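Local coordinates for putative membrane anchored protein (Corynebacterium diphtheriae, PDB 3LSO), which is of unknown function but is probably an exported protein held at the cell membrane, its extracellular part built of beta-rich domains, at residues F49-E54 with I69-I74; S92-N97 with L118-H123; V26-D31 with C176-D181; V102-N107 with I140-Q145. All coordinates share one frame; numbering follows the deposited sequence.

Contact 1 (F49-E54 with I69-I74); sequences FSAEFE and IKIKDI
Glu52 O is the best-held polar atom here, with three hydrogens around it. The main grip is Lys70 N, 3.0 Å from Glu52 O with an N-H...O angle of 161° and lying in the carbonyl plane; a CA-H of Ile69 and a weak bond from Glu54 N add to it. Lys70 O replies by accepting from Glu52 N, also at 3.0 Å, and Lys72 N reaches Ser50 O at 3.1 Å to carry the antiparallel pairing one step further. Side chains alternate from this backbone. On the face of Ala51, Phe53, Ile69 and Ile71, the Ile69 and Phe53 side chains run side by side. Ile69 CG1, anti to its carbonyl carbon (chi1 -57°), sits 3.7 Å from the centroid of the Phe53 ring as a CH-pi contact over one face. Ile69 CD1 follows it out to Phe53 CZ at 3.6 Å. Ala51 CB packs against Ile71 CG1 at 4.1 Å, and Phe184 brings a nearly parallel second ring to Phe53. The face of Glu52 and Lys70 is polar: the extended Lys70 chain crosses that of Glu54 obliquely, ending in a long salt bridge of 3.7 Å between Glu54 OE2 and Lys70 NZ. Such a pair of antiparallel strands, greasy on the side turned to Ile94 and Ile96 and charged on the other, is consistent with the immunoglobulin-like beta-sandwich of the E-set clan.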
loop_
_atom_site.group_PDB
_atom_site.type_symbol
_atom_site.label_atom_id
_atom_site.label_comp_id
_atom_site.label_asym_id
_atom_site.label_seq_id
_atom_site.Cartn_x
_atom_site.Cartn_y
_atom_site.Cartn_z
ATOM N N PHE B 49 -38.470 5.075 18.882
ATOM C CA PHE B 49 -38.147 4.842 17.469
ATOM C C PHE B 49 -36.874 4.035 17.330
ATOM O O PHE B 49 -35.780 4.558 17.541
ATOM C CB PHE B 49 -37.967 6.177 16.760
ATOM C CG PHE B 49 -37.502 6.061 15.334
ATOM C CD1 PHE B 49 -38.411 5.787 14.308
ATOM C CD2 PHE B 49 -36.165 6.268 15.002
ATOM C CE1 PHE B 49 -37.990 5.694 12.963
ATOM C CE2 PHE B 49 -35.735 6.183 13.652
ATOM C CZ PHE B 49 -36.652 5.891 12.638
ATOM N N SER B 50 -37.018 2.770 16.944
ATOM C CA SER B 50 -35.882 1.846 16.871
ATOM C C SER B 50 -35.488 1.468 15.432
ATOM O O SER B 50 -36.322 1.005 14.651
ATOM C CB SER B 50 -36.161 0.595 17.712
ATOM O OG SER B 50 -37.380 -0.016 17.339
ATOM N N ALA B 51 -34.213 1.668 15.096
ATOM C CA ALA B 51 -33.697 1.333 13.772
ATOM C C ALA B 51 -32.261 0.803 13.804
ATOM O O ALA B 51 -31.452 1.191 14.650
ATOM C CB ALA B 51 -33.796 2.528 12.855
ATOM N N GLU B 52 -31.961 -0.095 12.868
ATOM C CA GLU B 52 -30.634 -0.683 12.726
ATOM C C GLU B 52 -30.062 -0.351 11.345
ATOM O O GLU B 52 -30.633 -0.710 10.311
ATOM C CB GLU B 52 -30.698 -2.197 12.952
ATOM C CG GLU B 52 -29.466 -2.953 12.485
ATOM C CD GLU B 52 -29.421 -4.392 12.975
ATOM O OE1 GLU B 52 -30.487 -4.956 13.324
ATOM O OE2 GLU B 52 -28.302 -4.959 13.009
ATOM N N PHE B 53 -28.938 0.352 11.347
ATOM C CA PHE B 53 -28.270 0.753 10.118
ATOM C C PHE B 53 -27.117 -0.207 9.792
ATOM O O PHE B 53 -25.976 0.017 10.203
ATOM C CB PHE B 53 -27.743 2.181 10.269
ATOM C CG PHE B 53 -28.710 3.247 9.835
ATOM C CD1 PHE B 53 -29.837 3.539 10.584
ATOM C CD2 PHE B 53 -28.473 3.989 8.679
ATOM C CE1 PHE B 53 -30.711 4.542 10.172
ATOM C CE2 PHE B 53 -29.350 4.994 8.264
ATOM C CZ PHE B 53 -30.462 5.267 9.002
ATOM N N GLU B 54 -27.420 -1.276 9.063
ATOM C CA GLU B 54 -26.410 -2.266 8.710
ATOM C C GLU B 54 -25.562 -1.761 7.542
ATOM O O GLU B 54 -25.979 -1.786 6.386
ATOM C CB GLU B 54 -27.056 -3.621 8.406
ATOM C CG GLU B 54 -27.906 -4.183 9.559
ATOM C CD GLU B 54 -28.630 -5.494 9.219
ATOM O OE1 GLU B 54 -28.481 -6.006 8.085
ATOM O OE2 GLU B 54 -29.353 -6.019 10.095
ATOM N N ILE B 69 -31.457 -0.424 6.178
ATOM C CA ILE B 69 -32.155 0.055 7.360
ATOM C C ILE B 69 -33.315 -0.868 7.723
ATOM O O ILE B 69 -34.285 -0.992 6.974
ATOM C CB ILE B 69 -32.686 1.485 7.162
ATOM C CG1 ILE B 69 -31.536 2.444 6.809
ATOM C CG2 ILE B 69 -33.431 1.939 8.409
ATOM C CD1 ILE B 69 -31.969 3.720 6.096
ATOM N N LYS B 70 -33.193 -1.522 8.870
ATOM C CA LYS B 70 -34.280 -2.305 9.428
ATOM C C LYS B 70 -35.002 -1.458 10.485
ATOM O O LYS B 70 -34.448 -1.138 11.532
ATOM C CB LYS B 70 -33.756 -3.628 10.011
ATOM C CG LYS B 70 -33.157 -4.576 8.971
ATOM C CD LYS B 70 -32.890 -5.972 9.538
ATOM C CE LYS B 70 -32.290 -6.900 8.481
ATOM N NZ LYS B 70 -32.078 -8.279 8.991
ATOM N N ILE B 71 -36.233 -1.062 10.189
ATOM C CA ILE B 71 -37.028 -0.289 11.139
ATOM C C ILE B 71 -38.056 -1.171 11.849
ATOM O O ILE B 71 -38.959 -1.746 11.222
ATOM C CB ILE B 71 -37.713 0.920 10.487
ATOM C CG1 ILE B 71 -36.663 1.905 9.974
ATOM C CG2 ILE B 71 -38.609 1.625 11.492
ATOM C CD1 ILE B 71 -37.224 3.045 9.132
ATOM N N LYS B 72 -37.895 -1.260 13.165
ATOM C CA LYS B 72 -38.755 -2.066 14.009
ATOM C C LYS B 72 -40.137 -1.410 14.128
ATOM O O LYS B 72 -40.250 -0.187 14.331
ATOM C CB LYS B 72 -38.097 -2.242 15.381
ATOM C CG LYS B 72 -38.580 -3.435 16.199
ATOM C CD LYS B 72 -37.772 -4.704 15.936
ATOM C CE LYS B 72 -38.155 -5.759 16.954
ATOM N NZ LYS B 72 -38.176 -7.097 16.340
ATOM N N ASP B 73 -41.180 -2.227 13.974
ATOM C CA ASP B 73 -42.563 -1.773 14.088
ATOM C C ASP B 73 -42.706 -0.859 15.288
ATOM O O ASP B 73 -42.062 -1.069 16.317
ATOM C CB ASP B 73 -43.513 -2.958 14.300
ATOM C CG ASP B 73 -43.378 -4.032 13.238
ATOM O OD1 ASP B 73 -42.237 -4.400 12.881
ATOM O OD2 ASP B 73 -44.434 -4.526 12.782
ATOM N N ILE B 74 -43.549 0.156 15.163
ATOM C CA ILE B 74 -43.920 0.942 16.334
ATOM C C ILE B 74 -45.432 0.920 16.564
ATOM O O ILE B 74 -46.209 1.352 15.708
ATOM C CB ILE B 74 -43.296 2.354 16.330
ATOM C CG1 ILE B 74 -43.719 3.162 15.106
ATOM C CG2 ILE B 74 -41.769 2.240 16.376
ATOM C CD1 ILE B 74 -43.210 4.626 15.128
#

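Contact 2 (S92-N97 with L118-H123); sequences SSIRIN and LSINDH
Two antiparallel strands of the N-terminal domain, consistent with the beta-sandwich of the E-set clan, pair here, their axes running 156° apart. Backbone bonds do most of the joining. Ile94 and Ile120 form one hydrogen-bonded pair, with Ile120 N nearly straight onto Ile94 O (2.8 Å, 171°), and Ile96 with Leu118 forms the next, Leu118 N reaching Ile96 O at 2.9 Å. At the far end Asp122 N gives to Ser92 O, while Asp122 OD1 turns back to take Ser92 N at 3.1 Å on its anti lone pair, so a side chain stands in where the regular pairing breaks off at Asp122.

Apolar contact lies on the face of Ile94, Ile96, Leu118 and Ile120. The two central isoleucines, each with CG1 anti to its carbonyl carbon, cross obliquely so that Ile94 CB and Ile120 CB come to 3.9 Å. Ile71 and Ile69 of the facing strand 64-77 cover them. Ile120 CG2 also lies over one face of the His123 ring, whose ND1 donates to Asn121 O.

Polar side chains occupy the other face. Arg95 rises there, and its NH1 bonds to Thr159 O on the neighbouring strand 150-167. Beside it, a small hydroxyl cluster centres on the amide oxygen of Asn121. Ser119 OG gives to Asn121 OD1 at 2.8 Å from above the carbonyl plane, while Ser93 OG comes in nearly along the C=O axis of that same Asn121 OD1, at 2.5 Å.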
loop_
_atom_site.group_PDB
_atom_site.type_symbol
_atom_site.label_atom_id
_atom_site.label_comp_id
_atom_site.label_asym_id
_atom_site.label_seq_id
_atom_site.Cartn_x
_atom_site.Cartn_y
_atom_site.Cartn_z
ATOM N N SER B 92 -44.941 10.453 4.263
ATOM C CA SER B 92 -44.115 10.246 5.451
ATOM C C SER B 92 -42.641 10.500 5.163
ATOM O O SER B 92 -42.196 10.403 4.017
ATOM C CB SER B 92 -44.331 8.869 6.075
ATOM O OG SER B 92 -43.988 7.841 5.194
ATOM N N SER B 93 -41.890 10.838 6.207
ATOM C CA SER B 93 -40.538 11.333 6.056
ATOM C C SER B 93 -39.693 10.932 7.243
ATOM O O SER B 93 -39.965 11.363 8.359
ATOM C CB SER B 93 -40.557 12.863 5.960
ATOM O OG SER B 93 -40.092 13.325 4.703
ATOM N N ILE B 94 -38.670 10.113 7.013
ATOM C CA ILE B 94 -37.672 9.817 8.041
ATOM C C ILE B 94 -36.461 10.669 7.736
ATOM O O ILE B 94 -35.973 10.667 6.606
ATOM C CB ILE B 94 -37.255 8.368 8.012
ATOM C CG1 ILE B 94 -38.483 7.486 8.168
ATOM C CG2 ILE B 94 -36.249 8.074 9.129
ATOM C CD1 ILE B 94 -38.331 6.133 7.516
ATOM N N ARG B 95 -35.973 11.403 8.730
ATOM C CA ARG B 95 -34.938 12.374 8.478
ATOM C C ARG B 95 -33.705 12.068 9.291
ATOM O O ARG B 95 -33.745 12.006 10.530
ATOM C CB ARG B 95 -35.471 13.764 8.755
ATOM C CG ARG B 95 -36.753 14.004 8.000
ATOM C CD ARG B 95 -37.358 15.319 8.310
ATOM N NE ARG B 95 -36.592 16.415 7.736
ATOM C CZ ARG B 95 -35.907 17.290 8.460
ATOM N NH1 ARG B 95 -35.886 17.188 9.795
ATOM N NH2 ARG B 95 -35.246 18.262 7.846
ATOM N N ILE B 96 -32.611 11.829 8.581
ATOM C CA ILE B 96 -31.367 11.455 9.215
ATOM C C ILE B 96 -30.395 12.541 8.837
ATOM O O ILE B 96 -30.407 13.014 7.701
ATOM C CB ILE B 96 -30.851 10.086 8.692
ATOM C CG1 ILE B 96 -31.896 8.976 8.856
ATOM C CG2 ILE B 96 -29.527 9.690 9.343
ATOM C CD1 ILE B 96 -32.463 8.826 10.233
ATOM N N ASN B 97 -29.585 12.965 9.800
ATOM C CA ASN B 97 -28.460 13.844 9.529
ATOM C C ASN B 97 -27.324 12.992 8.991
ATOM O O ASN B 97 -26.848 12.086 9.676
ATOM C CB ASN B 97 -28.024 14.573 10.807
ATOM C CG ASN B 97 -27.051 15.718 10.541
ATOM O OD1 ASN B 97 -26.361 15.767 9.526
ATOM N ND2 ASN B 97 -26.995 16.649 11.477
ATOM N N LEU B 118 -30.776 13.540 4.878
ATOM C CA LEU B 118 -31.288 12.461 4.070
ATOM C C LEU B 118 -32.728 12.229 4.454
ATOM O O LEU B 118 -33.021 11.891 5.601
ATOM C CB LEU B 118 -30.503 11.167 4.292
ATOM C CG LEU B 118 -31.085 9.956 3.530
ATOM C CD1 LEU B 118 -30.982 10.155 2.013
ATOM C CD2 LEU B 118 -30.422 8.660 3.936
ATOM N N SER B 119 -33.623 12.405 3.494
ATOM C CA SER B 119 -35.023 12.195 3.757
ATOM C C SER B 119 -35.490 10.913 3.088
ATOM O O SER B 119 -35.283 10.717 1.892
ATOM C CB SER B 119 -35.826 13.396 3.283
ATOM O OG SER B 119 -37.129 13.366 3.844
ATOM N N ILE B 120 -36.080 10.032 3.880
ATOM C CA ILE B 120 -36.644 8.788 3.388
ATOM C C ILE B 120 -38.162 8.944 3.340
ATOM O O ILE B 120 -38.856 8.886 4.367
ATOM C CB ILE B 120 -36.251 7.600 4.282
ATOM C CG1 ILE B 120 -34.732 7.552 4.460
ATOM C CG2 ILE B 120 -36.778 6.286 3.701
ATOM C CD1 ILE B 120 -34.261 6.565 5.501
ATOM N N ASN B 121 -38.671 9.147 2.132
ATOM C CA ASN B 121 -40.046 9.534 1.958
ATOM C C ASN B 121 -40.955 8.392 1.574
ATOM O O ASN B 121 -40.542 7.476 0.869
ATOM C CB ASN B 121 -40.127 10.669 0.958
ATOM C CG ASN B 121 -39.300 11.846 1.382
ATOM O OD1 ASN B 121 -39.357 12.264 2.529
ATOM N ND2 ASN B 121 -38.505 12.375 0.473
ATOM N N ASP B 122 -42.186 8.453 2.089
ATOM C CA ASP B 122 -43.323 7.625 1.648
ATOM C C ASP B 122 -43.010 6.121 1.662
ATOM O O ASP B 122 -43.457 5.371 0.804
ATOM C CB ASP B 122 -43.857 8.115 0.275
ATOM C CG ASP B 122 -44.196 9.648 0.254
ATOM O OD1 ASP B 122 -44.168 10.342 1.310
ATOM O OD2 ASP B 122 -44.501 10.168 -0.841
ATOM N N HIS B 123 -42.233 5.710 2.659
ATOM C CA HIS B 123 -41.783 4.335 2.841
ATOM C C HIS B 123 -42.535 3.666 3.984
ATOM O O HIS B 123 -42.495 2.447 4.121
ATOM C CB HIS B 123 -40.289 4.327 3.183
ATOM C CG HIS B 123 -39.400 3.936 2.042
ATOM N ND1 HIS B 123 -39.298 4.678 0.883
ATOM C CD2 HIS B 123 -38.559 2.885 1.889
ATOM C CE1 HIS B 123 -38.445 4.095 0.062
ATOM N NE2 HIS B 123 -37.980 3.007 0.649
#

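Contact 3 (V26-D31 with C176-D181)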
loop_
_atom_site.group_PDB
_atom_site.type_symbol
_atom_site.label_atom_id
_atom_site.label_comp_id
_atom_site.label_asym_id
_atom_site.label_seq_id
_atom_site.Cartn_x
_atom_site.Cartn_y
_atom_site.Cartn_z
ATOM N N VAL B 26 -29.966 1.181 17.023
ATOM C CA VAL B 26 -30.054 2.408 17.849
ATOM C C VAL B 26 -31.462 3.025 18.077
ATOM O O VAL B 26 -32.009 3.698 17.197
ATOM C CB VAL B 26 -29.022 3.494 17.390
ATOM C CG1 VAL B 26 -28.738 4.472 18.539
ATOM C CG2 VAL B 26 -27.709 2.847 16.928
ATOM N N THR B 27 -32.011 2.810 19.277
ATOM C CA THR B 27 -33.338 3.326 19.680
ATOM C C THR B 27 -33.245 4.667 20.426
ATOM O O THR B 27 -32.180 5.050 20.910
ATOM C CB THR B 27 -34.068 2.363 20.641
ATOM O OG1 THR B 27 -33.410 2.401 21.908
ATOM C CG2 THR B 27 -34.072 0.930 20.127
ATOM N N SER B 28 -34.382 5.354 20.547
ATOM C CA SER B 28 -34.419 6.714 21.099
ATOM C C SER B 28 -35.828 7.281 21.230
ATOM O O SER B 28 -36.660 7.110 20.350
ATOM C CB SER B 28 -33.587 7.664 20.234
ATOM O OG SER B 28 -33.967 7.579 18.868
ATOM N N ASP B 29 -36.056 7.990 22.331
ATOM C CA ASP B 29 -37.343 8.588 22.662
ATOM C C ASP B 29 -37.763 9.651 21.669
ATOM O O ASP B 29 -36.979 10.526 21.326
ATOM C CB ASP B 29 -37.277 9.199 24.059
ATOM C CG ASP B 29 -37.067 8.158 25.135
ATOM O OD1 ASP B 29 -37.294 6.963 24.847
ATOM O OD2 ASP B 29 -36.685 8.528 26.271
ATOM N N VAL B 30 -39.009 9.559 21.213
ATOM C CA VAL B 30 -39.607 10.573 20.339
ATOM C C VAL B 30 -40.788 11.218 21.015
ATOM O O VAL B 30 -41.414 10.622 21.892
ATOM C CB VAL B 30 -40.064 10.010 18.955
ATOM C CG1 VAL B 30 -38.888 9.760 18.080
ATOM C CG2 VAL B 30 -40.847 8.733 19.105
ATOM N N ASP B 31 -41.078 12.448 20.611
ATOM C CA ASP B 31 -42.238 13.177 21.104
ATOM C C ASP B 31 -43.062 13.620 19.898
ATOM O O ASP B 31 -42.709 14.580 19.206
ATOM C CB ASP B 31 -41.791 14.376 21.942
ATOM C CG ASP B 31 -42.894 14.914 22.850
ATOM O OD1 ASP B 31 -44.098 14.855 22.488
ATOM O OD2 ASP B 31 -42.539 15.412 23.944
ATOM N N CYS B 176 -42.803 14.298 14.786
ATOM C CA CYS B 176 -42.082 13.654 15.861
ATOM C C CYS B 176 -40.688 14.230 16.012
ATOM O O CYS B 176 -39.928 14.271 15.043
ATOM C CB CYS B 176 -41.977 12.158 15.603
ATOM S SG CYS B 176 -43.556 11.344 15.439
ATOM N N THR B 177 -40.356 14.653 17.230
ATOM C CA THR B 177 -39.037 15.185 17.535
ATOM C C THR B 177 -38.336 14.300 18.542
ATOM O O THR B 177 -38.966 13.735 19.441
ATOM C CB THR B 177 -39.104 16.599 18.164
ATOM O OG1 THR B 177 -39.508 16.495 19.539
ATOM C CG2 THR B 177 -40.051 17.530 17.394
ATOM N N THR B 178 -37.017 14.222 18.412
ATOM C CA THR B 178 -36.173 13.536 19.381
ATOM C C THR B 178 -34.965 14.408 19.720
ATOM O O THR B 178 -34.629 15.318 18.957
ATOM C CB THR B 178 -35.738 12.150 18.855
ATOM O OG1 THR B 178 -35.250 11.352 19.939
ATOM C CG2 THR B 178 -34.668 12.269 17.782
ATOM N N ASN B 179 -34.337 14.136 20.870
ATOM C CA ASN B 179 -33.115 14.833 21.317
ATOM C C ASN B 179 -31.862 13.965 21.265
ATOM O O ASN B 179 -30.863 14.282 21.907
ATOM C CB ASN B 179 -33.268 15.335 22.760
ATOM C CG ASN B 179 -34.390 16.338 22.929
ATOM O OD1 ASN B 179 -34.814 17.007 21.978
ATOM N ND2 ASN B 179 -34.884 16.445 24.150
ATOM N N ALA B 180 -31.905 12.867 20.525
ATOM C CA ALA B 180 -30.776 11.951 20.505
ATOM C C ALA B 180 -29.582 12.457 19.677
ATOM O O ALA B 180 -29.754 13.042 18.598
ATOM C CB ALA B 180 -31.211 10.581 20.041
ATOM N N ASP B 181 -28.384 12.226 20.211
ATOM C CA ASP B 181 -27.115 12.607 19.592
ATOM C C ASP B 181 -26.390 11.346 19.221
ATOM O O ASP B 181 -25.425 11.384 18.455
ATOM C CB ASP B 181 -26.207 13.343 20.593
ATOM C CG ASP B 181 -26.898 14.513 21.278
ATOM O OD1 ASP B 181 -27.624 15.268 20.582
ATOM O OD2 ASP B 181 -26.709 14.682 22.508
#
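Thr178 holds its OG1 anti to the backbone N (chi1 -163°), and this swings the hydroxyl across to the 26-31 segment. There Thr178 OG1 donates to Asp29 O at 2.4 Å, approaching from above the carbonyl plane, so a side chain continues the pairing where the backbone bonds have stopped. Val30, with CG1 anti to its carbonyl carbon (chi1 -75°), lays that methyl 4.0 Å from Thr178 CB as the two side chains cross obliquely. One step along, Asp31 and Thr177 form an antiparallel hydrogen-bonded pair. Asp31 N meets Thr177 O at 2.7 Å in the carbonyl plane, and Thr177 N returns to Asp31 O at 3.1 Å from well above it. The two segments splay toward the other end, where Ser28 CB and Ala180 CB still touch at 3.8 Å. Cys176 is bound covalently through its SG to Cys32 SG, a disulfide that clamps the paired strands just beyond Asp31. No helix comes near: strand 25-36 has strand 41-54 as its other partner, through Val26, Ser28 and Val30, while strand 170-177 is hydrogen-bonded to strand 150-167, so this pairing stitches the two sides of the domain together along one border, with Ile160 beneath Val30 and Thr178.

Contact 4 (V102-N107 with I140-Q145); sequences VKLDGN and ITVRLQ
Leucine and valine methyls make the tight side of this contact; on the other side, long polar chains meet more loosely. Val102 points its CG2, anti to the backbone N, at the opposing strand and rests it 3.8 Å from Leu144 CB. Leu104 diverges from its partner at the root, but its end curls back, bringing Leu104 CD2 within 3.9 Å of Leu144 CD2 and close to Val142; Leu113 and Leu118 close over Leu104 from neighbouring strands. Three backbone bonds fix the register. Lys103 N and Gln145 O, 3.1 Å apart, lie almost straight (172°) and nearly along the C=O axis, and Gln145 N to Lys103 O at 3.0 Å completes that hydrogen-bonded pair. Asp105 N then gives to Arg143 O at 3.1 Å, the donor standing 50° out of the carbonyl plane as the chain leaves the strand.

On the polar side Lys103 and Gln145 run side by side, touching through their aliphatic parts, for example Lys103 CG with Gln145 CG at 4.1 Å. Lys103 NZ and Gln145 NE2, both donors, come near each other without bonding. Asp105 lies alongside the extended Arg143, carboxylate and guanidinium planes 23° apart, in a salt bridge of 3.5 Å between Asp105 OD2 and Arg143 NE. Arg143 NH1 is taken by Asp66, so the guanidinium lies between two acids, which would probably favour its charge. A short strand clipped at a steep angle onto the end of a long one, whose other edge pairs with strand 64-77, is consistent with the border of a twisted, E-set-like beta-sandwich.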
loop_
_atom_site.group_PDB
_atom_site.type_symbol
_atom_site.label_atom_id
_atom_site.label_comp_id
_atom_site.label_asym_id
_atom_site.label_seq_id
_atom_site.Cartn_x
_atom_site.Cartn_y
_atom_site.Cartn_z
ATOM N N VAL B 102 -21.545 13.242 1.464
ATOM C CA VAL B 102 -22.195 12.096 0.840
ATOM C C VAL B 102 -23.271 12.525 -0.175
ATOM O O VAL B 102 -23.909 13.573 -0.022
ATOM C CB VAL B 102 -22.812 11.186 1.928
ATOM C CG1 VAL B 102 -24.187 11.663 2.273
ATOM C CG2 VAL B 102 -22.867 9.747 1.487
ATOM N N LYS B 103 -23.444 11.712 -1.216
ATOM C CA LYS B 103 -24.510 11.901 -2.196
ATOM C C LYS B 103 -25.149 10.543 -2.573
ATOM O O LYS B 103 -24.547 9.480 -2.369
ATOM C CB LYS B 103 -23.995 12.670 -3.426
ATOM C CG LYS B 103 -23.212 11.840 -4.424
ATOM C CD LYS B 103 -22.553 12.707 -5.487
ATOM C CE LYS B 103 -22.282 11.915 -6.775
ATOM N NZ LYS B 103 -21.048 12.381 -7.474
ATOM N N LEU B 104 -26.373 10.586 -3.101
ATOM C CA LEU B 104 -27.082 9.388 -3.570
ATOM C C LEU B 104 -26.483 8.852 -4.861
ATOM O O LEU B 104 -26.117 9.623 -5.748
ATOM C CB LEU B 104 -28.561 9.706 -3.800
ATOM C CG LEU B 104 -29.291 10.307 -2.599
ATOM C CD1 LEU B 104 -30.508 11.145 -2.994
ATOM C CD2 LEU B 104 -29.699 9.209 -1.662
ATOM N N ASP B 105 -26.403 7.532 -4.965
ATOM C CA ASP B 105 -25.946 6.897 -6.189
ATOM C C ASP B 105 -27.140 6.384 -7.010
ATOM O O ASP B 105 -27.678 5.316 -6.718
ATOM C CB ASP B 105 -24.967 5.761 -5.868
ATOM C CG ASP B 105 -24.060 5.416 -7.048
ATOM O OD1 ASP B 105 -24.092 6.135 -8.080
ATOM O OD2 ASP B 105 -23.304 4.422 -6.944
ATOM N N GLY B 106 -27.556 7.147 -8.024
ATOM C CA GLY B 106 -28.696 6.771 -8.874
ATOM C C GLY B 106 -30.031 7.347 -8.411
ATOM O O GLY B 106 -30.175 7.769 -7.251
ATOM N N ASN B 107 -31.016 7.374 -9.308
ATOM C CA ASN B 107 -32.326 7.916 -8.946
ATOM C C ASN B 107 -33.211 6.895 -8.230
ATOM O O ASN B 107 -33.833 6.027 -8.846
ATOM C CB ASN B 107 -33.049 8.567 -10.139
ATOM C CG ASN B 107 -32.647 10.031 -10.350
ATOM O OD1 ASN B 107 -32.480 10.794 -9.388
ATOM N ND2 ASN B 107 -32.501 10.429 -11.621
ATOM N N ILE B 140 -35.335 -0.795 4.226
ATOM C CA ILE B 140 -35.001 0.143 3.154
ATOM C C ILE B 140 -33.511 0.154 2.801
ATOM O O ILE B 140 -32.638 0.328 3.663
ATOM C CB ILE B 140 -35.515 1.567 3.481
ATOM N N THR B 141 -33.237 -0.048 1.519
ATOM C CA THR B 141 -31.870 -0.036 1.018
ATOM C C THR B 141 -31.555 1.313 0.415
ATOM O O THR B 141 -32.163 1.699 -0.579
ATOM C CB THR B 141 -31.650 -1.096 -0.082
ATOM O OG1 THR B 141 -32.403 -2.280 0.223
ATOM C CG2 THR B 141 -30.168 -1.433 -0.200
ATOM N N VAL B 142 -30.604 2.022 1.011
ATOM C CA VAL B 142 -30.129 3.281 0.446
ATOM C C VAL B 142 -28.753 3.103 -0.178
ATOM O O VAL B 142 -27.833 2.602 0.467
ATOM C CB VAL B 142 -30.028 4.404 1.504
ATOM C CG1 VAL B 142 -29.613 5.699 0.847
ATOM C CG2 VAL B 142 -31.343 4.590 2.254
ATOM N N ARG B 143 -28.595 3.524 -1.423
ATOM C CA ARG B 143 -27.272 3.526 -2.034
ATOM C C ARG B 143 -26.636 4.915 -1.989
ATOM O O ARG B 143 -27.220 5.907 -2.415
ATOM C CB ARG B 143 -27.330 2.993 -3.457
ATOM C CG ARG B 143 -25.970 2.670 -4.038
ATOM C CD ARG B 143 -26.095 1.789 -5.252
ATOM N NE ARG B 143 -24.775 1.435 -5.766
ATOM C CZ ARG B 143 -24.000 0.461 -5.282
ATOM N NH1 ARG B 143 -24.409 -0.278 -4.247
ATOM N NH2 ARG B 143 -22.809 0.230 -5.829
ATOM N N LEU B 144 -25.426 4.972 -1.459
ATOM C CA LEU B 144 -24.707 6.223 -1.338
ATOM C C LEU B 144 -23.273 6.046 -1.818
ATOM O O LEU B 144 -22.755 4.924 -1.870
ATOM C CB LEU B 144 -24.695 6.664 0.123
ATOM C CG LEU B 144 -26.008 6.721 0.927
ATOM C CD1 LEU B 144 -25.741 6.617 2.418
ATOM C CD2 LEU B 144 -26.791 7.980 0.620
ATOM N N GLN B 145 -22.638 7.156 -2.178
ATOM C CA GLN B 145 -21.184 7.198 -2.258
ATOM C C GLN B 145 -20.646 8.407 -1.490
ATOM O O GLN B 145 -21.305 9.450 -1.410
ATOM C CB GLN B 145 -20.691 7.172 -3.709
ATOM C CG GLN B 145 -21.332 8.197 -4.627
ATOM C CD GLN B 145 -20.741 8.162 -6.032
ATOM O OE1 GLN B 145 -20.914 7.183 -6.765
ATOM N NE2 GLN B 145 -20.048 9.238 -6.417
#

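Overall arrangement
Everything here lies in the N-terminal, E-set-like domain, one end of an elongated chain. Strand 25-36 comes first, but its partner 176-181 arrives only after some 145 residues, so contact 3 encloses the other three. Contact 1 closes early, joining strands 41-54 and 64-77, and is complete before contacts 2 and 4 begin. Those two cross: 92-97, 102-107, 118-123 and 140-145 alternate along the sequence, so 102-107 falls inside the loop of contact 2 and 118-123 inside that of contact 4. Contact 1 faces contact 2 across the hydrophobic interior, where Ile71 meets Ile94, and its strand 64-77 runs beside strand 132-146 of contact 4. Contacts 3 and 4 stand apart, their centres about 24 Å from each other.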